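Long-range contact in aeromonas extracellular serine protease (Aeromonas sobria, PDB 3WQB), which cleaves peptide bonds after paired basic residues, one of them lysine, as a calcium-binding secreted serine protease that probably acts as a virulence factor: residues P469-L481 with G540-T552. The protein carries 1 engineered substitution. Residues are numbered along the deposited sequence; the frame is centred on the assembly and turned at random.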
# COMPACT_ATOMS: atom_id res chain seq x y z
N PRO A 469 1.43 -12.39 -28.12
CA PRO A 469 0.15 -11.71 -28.03
C PRO A 469 -0.40 -11.95 -26.64
O PRO A 469 -0.51 -13.10 -26.19
CB PRO A 469 -0.70 -12.41 -29.11
CG PRO A 469 -0.10 -13.75 -29.27
CD PRO A 469 1.37 -13.59 -28.99
N LEU A 470 -0.65 -10.86 -25.93
CA LEU A 470 -1.27 -10.93 -24.62
C LEU A 470 -2.03 -9.64 -24.37
O LEU A 470 -1.59 -8.57 -24.79
CB LEU A 470 -0.20 -11.10 -23.53
CG LEU A 470 -0.64 -11.79 -22.24
CD1 LEU A 470 -0.90 -13.27 -22.50
CD2 LEU A 470 0.41 -11.63 -21.14
N THR A 471 -3.17 -9.75 -23.69
CA THR A 471 -3.89 -8.59 -23.19
C THR A 471 -3.29 -8.26 -21.84
O THR A 471 -3.24 -9.11 -20.95
CB THR A 471 -5.38 -8.88 -23.08
OG1 THR A 471 -5.88 -9.17 -24.39
CG2 THR A 471 -6.13 -7.69 -22.47
N VAL A 472 -2.84 -7.02 -21.69
CA VAL A 472 -2.15 -6.57 -20.49
C VAL A 472 -3.12 -6.37 -19.33
O VAL A 472 -4.23 -5.85 -19.51
CB VAL A 472 -1.40 -5.24 -20.73
CG1 VAL A 472 -0.74 -4.75 -19.45
CG2 VAL A 472 -0.36 -5.39 -21.83
N GLU A 473 -2.71 -6.80 -18.15
CA GLU A 473 -3.35 -6.34 -16.92
C GLU A 473 -2.42 -5.35 -16.23
O GLU A 473 -2.79 -4.19 -16.03
CB GLU A 473 -3.73 -7.52 -16.02
CG GLU A 473 -4.85 -8.37 -16.61
CD GLU A 473 -4.94 -9.77 -16.03
OE1 GLU A 473 -4.82 -9.94 -14.80
OE2 GLU A 473 -5.14 -10.71 -16.83
N ALA A 474 -1.21 -5.79 -15.89
CA ALA A 474 -0.24 -4.90 -15.27
C ALA A 474 1.12 -5.16 -15.85
O ALA A 474 1.37 -6.23 -16.44
CB ALA A 474 -0.23 -5.10 -13.75
N VAL A 475 2.00 -4.18 -15.72
CA VAL A 475 3.41 -4.36 -16.06
C VAL A 475 4.28 -4.03 -14.86
O VAL A 475 4.03 -3.06 -14.13
CB VAL A 475 3.87 -3.54 -17.31
CG1 VAL A 475 3.12 -3.98 -18.55
CG2 VAL A 475 3.70 -2.05 -17.10
N GLN A 476 5.31 -4.86 -14.66
CA GLN A 476 6.35 -4.59 -13.68
C GLN A 476 7.64 -4.29 -14.41
O GLN A 476 7.93 -4.87 -15.46
CB GLN A 476 6.56 -5.79 -12.77
CG GLN A 476 5.38 -6.11 -11.87
CD GLN A 476 5.53 -7.45 -11.19
OE1 GLN A 476 5.86 -8.44 -11.84
NE2 GLN A 476 5.27 -7.49 -9.89
N VAL A 477 8.39 -3.36 -13.83
CA VAL A 477 9.70 -2.98 -14.34
C VAL A 477 10.68 -2.99 -13.17
O VAL A 477 10.35 -2.54 -12.07
CB VAL A 477 9.65 -1.58 -15.00
CG1 VAL A 477 11.01 -0.97 -15.21
CG2 VAL A 477 8.92 -1.64 -16.33
N MET A 478 11.88 -3.52 -13.41
CA MET A 478 12.99 -3.32 -12.47
C MET A 478 14.01 -2.44 -13.16
O MET A 478 14.23 -2.59 -14.36
CB MET A 478 13.62 -4.64 -12.05
CG MET A 478 12.72 -5.46 -11.15
SD MET A 478 13.54 -6.96 -10.57
CE MET A 478 13.77 -7.88 -12.09
N VAL A 479 14.59 -1.50 -12.41
CA VAL A 479 15.58 -0.57 -12.97
C VAL A 479 16.85 -0.56 -12.13
O VAL A 479 16.80 -0.57 -10.89
CB VAL A 479 15.03 0.89 -13.11
CG1 VAL A 479 16.11 1.83 -13.68
CG2 VAL A 479 13.81 0.92 -14.00
N SER A 480 17.99 -0.57 -12.83
CA SER A 480 19.29 -0.37 -12.21
C SER A 480 19.99 0.78 -12.92
O SER A 480 20.05 0.80 -14.15
CB SER A 480 20.14 -1.64 -12.29
OG SER A 480 19.50 -2.67 -11.55
N LEU A 481 20.48 1.74 -12.14
CA LEU A 481 21.18 2.90 -12.68
C LEU A 481 22.05 3.52 -11.60
O LEU A 481 21.83 3.30 -10.40
CB LEU A 481 20.19 3.93 -13.26
CG LEU A 481 19.13 4.57 -12.36
CD1 LEU A 481 19.72 5.72 -11.55
CD2 LEU A 481 17.97 5.07 -13.21
N GLY A 540 -5.77 -3.72 -20.45
CA GLY A 540 -6.60 -4.00 -21.61
C GLY A 540 -5.89 -3.90 -22.95
O GLY A 540 -6.41 -4.37 -23.96
N GLU A 541 -4.73 -3.25 -22.98
CA GLU A 541 -3.96 -3.09 -24.23
C GLU A 541 -3.31 -4.40 -24.67
O GLU A 541 -3.11 -5.31 -23.86
CB GLU A 541 -2.87 -2.03 -24.05
CG GLU A 541 -3.40 -0.61 -23.91
CD GLU A 541 -2.35 0.47 -24.03
OE1 GLU A 541 -1.16 0.16 -24.27
OE2 GLU A 541 -2.72 1.65 -23.87
N SER A 542 -2.95 -4.48 -25.95
CA SER A 542 -2.15 -5.58 -26.46
C SER A 542 -0.69 -5.38 -26.05
O SER A 542 -0.15 -4.27 -26.18
CB SER A 542 -2.27 -5.69 -27.97
OG SER A 542 -1.34 -6.63 -28.48
N ALA A 543 -0.06 -6.44 -25.58
CA ALA A 543 1.34 -6.39 -25.15
C ALA A 543 2.34 -6.45 -26.30
O ALA A 543 3.50 -6.10 -26.13
CB ALA A 543 1.63 -7.53 -24.17
N GLN A 544 1.89 -6.90 -27.48
CA GLN A 544 2.81 -7.22 -28.57
C GLN A 544 3.41 -5.98 -29.20
O GLN A 544 2.70 -5.07 -29.61
CB GLN A 544 2.09 -8.06 -29.61
CG GLN A 544 2.98 -8.65 -30.68
CD GLN A 544 2.20 -9.52 -31.63
OE1 GLN A 544 1.37 -9.03 -32.40
NE2 GLN A 544 2.42 -10.83 -31.56
N GLY A 545 4.74 -5.97 -29.28
CA GLY A 545 5.45 -4.84 -29.85
C GLY A 545 6.49 -4.29 -28.90
O GLY A 545 6.86 -4.94 -27.92
N THR A 546 6.94 -3.08 -29.20
CA THR A 546 8.04 -2.49 -28.46
C THR A 546 7.57 -1.66 -27.27
O THR A 546 6.62 -0.88 -27.37
CB THR A 546 8.94 -1.63 -29.36
OG1 THR A 546 8.14 -0.72 -30.14
CG2 THR A 546 9.76 -2.49 -30.32
N TRP A 547 8.25 -1.89 -26.14
CA TRP A 547 8.07 -1.13 -24.91
C TRP A 547 9.33 -0.33 -24.63
O TRP A 547 10.44 -0.86 -24.74
CB TRP A 547 7.81 -2.09 -23.76
CG TRP A 547 6.50 -2.81 -23.82
CD1 TRP A 547 6.19 -3.89 -24.59
CD2 TRP A 547 5.35 -2.53 -23.03
NE1 TRP A 547 4.89 -4.28 -24.35
CE2 TRP A 547 4.35 -3.47 -23.39
CE3 TRP A 547 5.05 -1.56 -22.05
CZ2 TRP A 547 3.08 -3.46 -22.81
CZ3 TRP A 547 3.79 -1.55 -21.48
CH2 TRP A 547 2.82 -2.50 -21.86
N ARG A 548 9.18 0.94 -24.27
CA ARG A 548 10.34 1.81 -24.08
C ARG A 548 10.39 2.42 -22.69
O ARG A 548 9.41 3.00 -22.22
CB ARG A 548 10.35 2.91 -25.15
CG ARG A 548 11.51 3.88 -25.05
CD ARG A 548 11.53 4.87 -26.20
NE ARG A 548 10.48 5.88 -26.12
CZ ARG A 548 9.41 5.93 -26.91
NH1 ARG A 548 9.22 4.99 -27.84
NH2 ARG A 548 8.51 6.90 -26.77
N LEU A 549 11.53 2.26 -22.03
CA LEU A 549 11.78 2.95 -20.77
C LEU A 549 12.49 4.26 -21.04
O LEU A 549 13.42 4.31 -21.85
CB LEU A 549 12.65 2.09 -19.86
CG LEU A 549 12.82 2.61 -18.43
CD1 LEU A 549 11.55 2.36 -17.61
CD2 LEU A 549 14.02 1.96 -17.78
N GLU A 550 12.06 5.32 -20.37
CA GLU A 550 12.65 6.64 -20.53
C GLU A 550 13.06 7.15 -19.16
O GLU A 550 12.27 7.09 -18.23
CB GLU A 550 11.64 7.60 -21.17
CG GLU A 550 11.34 7.30 -22.62
CD GLU A 550 10.46 8.34 -23.28
OE1 GLU A 550 9.95 9.26 -22.61
OE2 GLU A 550 10.28 8.24 -24.51
N VAL A 551 14.29 7.64 -19.04
CA VAL A 551 14.79 8.20 -17.78
C VAL A 551 15.42 9.56 -18.09
O VAL A 551 16.26 9.65 -18.98
CB VAL A 551 15.85 7.28 -17.12
CG1 VAL A 551 16.40 7.91 -15.84
CG2 VAL A 551 15.27 5.90 -16.84
N THR A 552 15.00 10.60 -17.37
CA THR A 552 15.53 11.95 -17.58
C THR A 552 15.88 12.58 -16.24
O THR A 552 15.13 12.46 -15.28
CB THR A 552 14.49 12.88 -18.26
OG1 THR A 552 13.91 12.21 -19.39
CG2 THR A 552 15.16 14.15 -18.75
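V475 and W547 meet in the buried middle of this contact, where CG1 of V475 lies 3.6 Å from CH2 of W547, approaching the six-membered ring obliquely. A chi1 of -63° sets CG1 of V475 beside its own backbone N, from where it reaches the indole. CG2 of V472 comes to the same ring at its edge, 4.1 Å from CZ2, and also packs on CB of A543 at 3.7 Å. Farther along, L549 sends its two methyls to different valines: CD1 to CG1 of V477 (4.1 Å) and CD2 to CG2 of V479 (3.9 Å). L481 and V551 close the row tip to tip.

From V472 back to L470, backbone pairing joins the apolar packing. V472 is bonded through both its backbone N, to E541 O at 2.8 Å, and its O, to G540 N, while A543 N reaches L470 O. The indole is fixed in turn from its own segment, since NE1 of W547 donates to A543 O, almost in the ring plane, at 2.9 Å. F538, just ahead of the segment, meets the indole edge-to-face. The carboxylate of E541 is held by S495, T499 and the backbone N of A403.

Strands 474-481 and 545-552 thus belong to facing sheets, their axes 10.5 Å apart and crossing at -43°, with residues 540-543, ahead of the second strand, hydrogen-bonded to 470-472 at one end: the beta-sandwich core of a proprotein convertase P-domain.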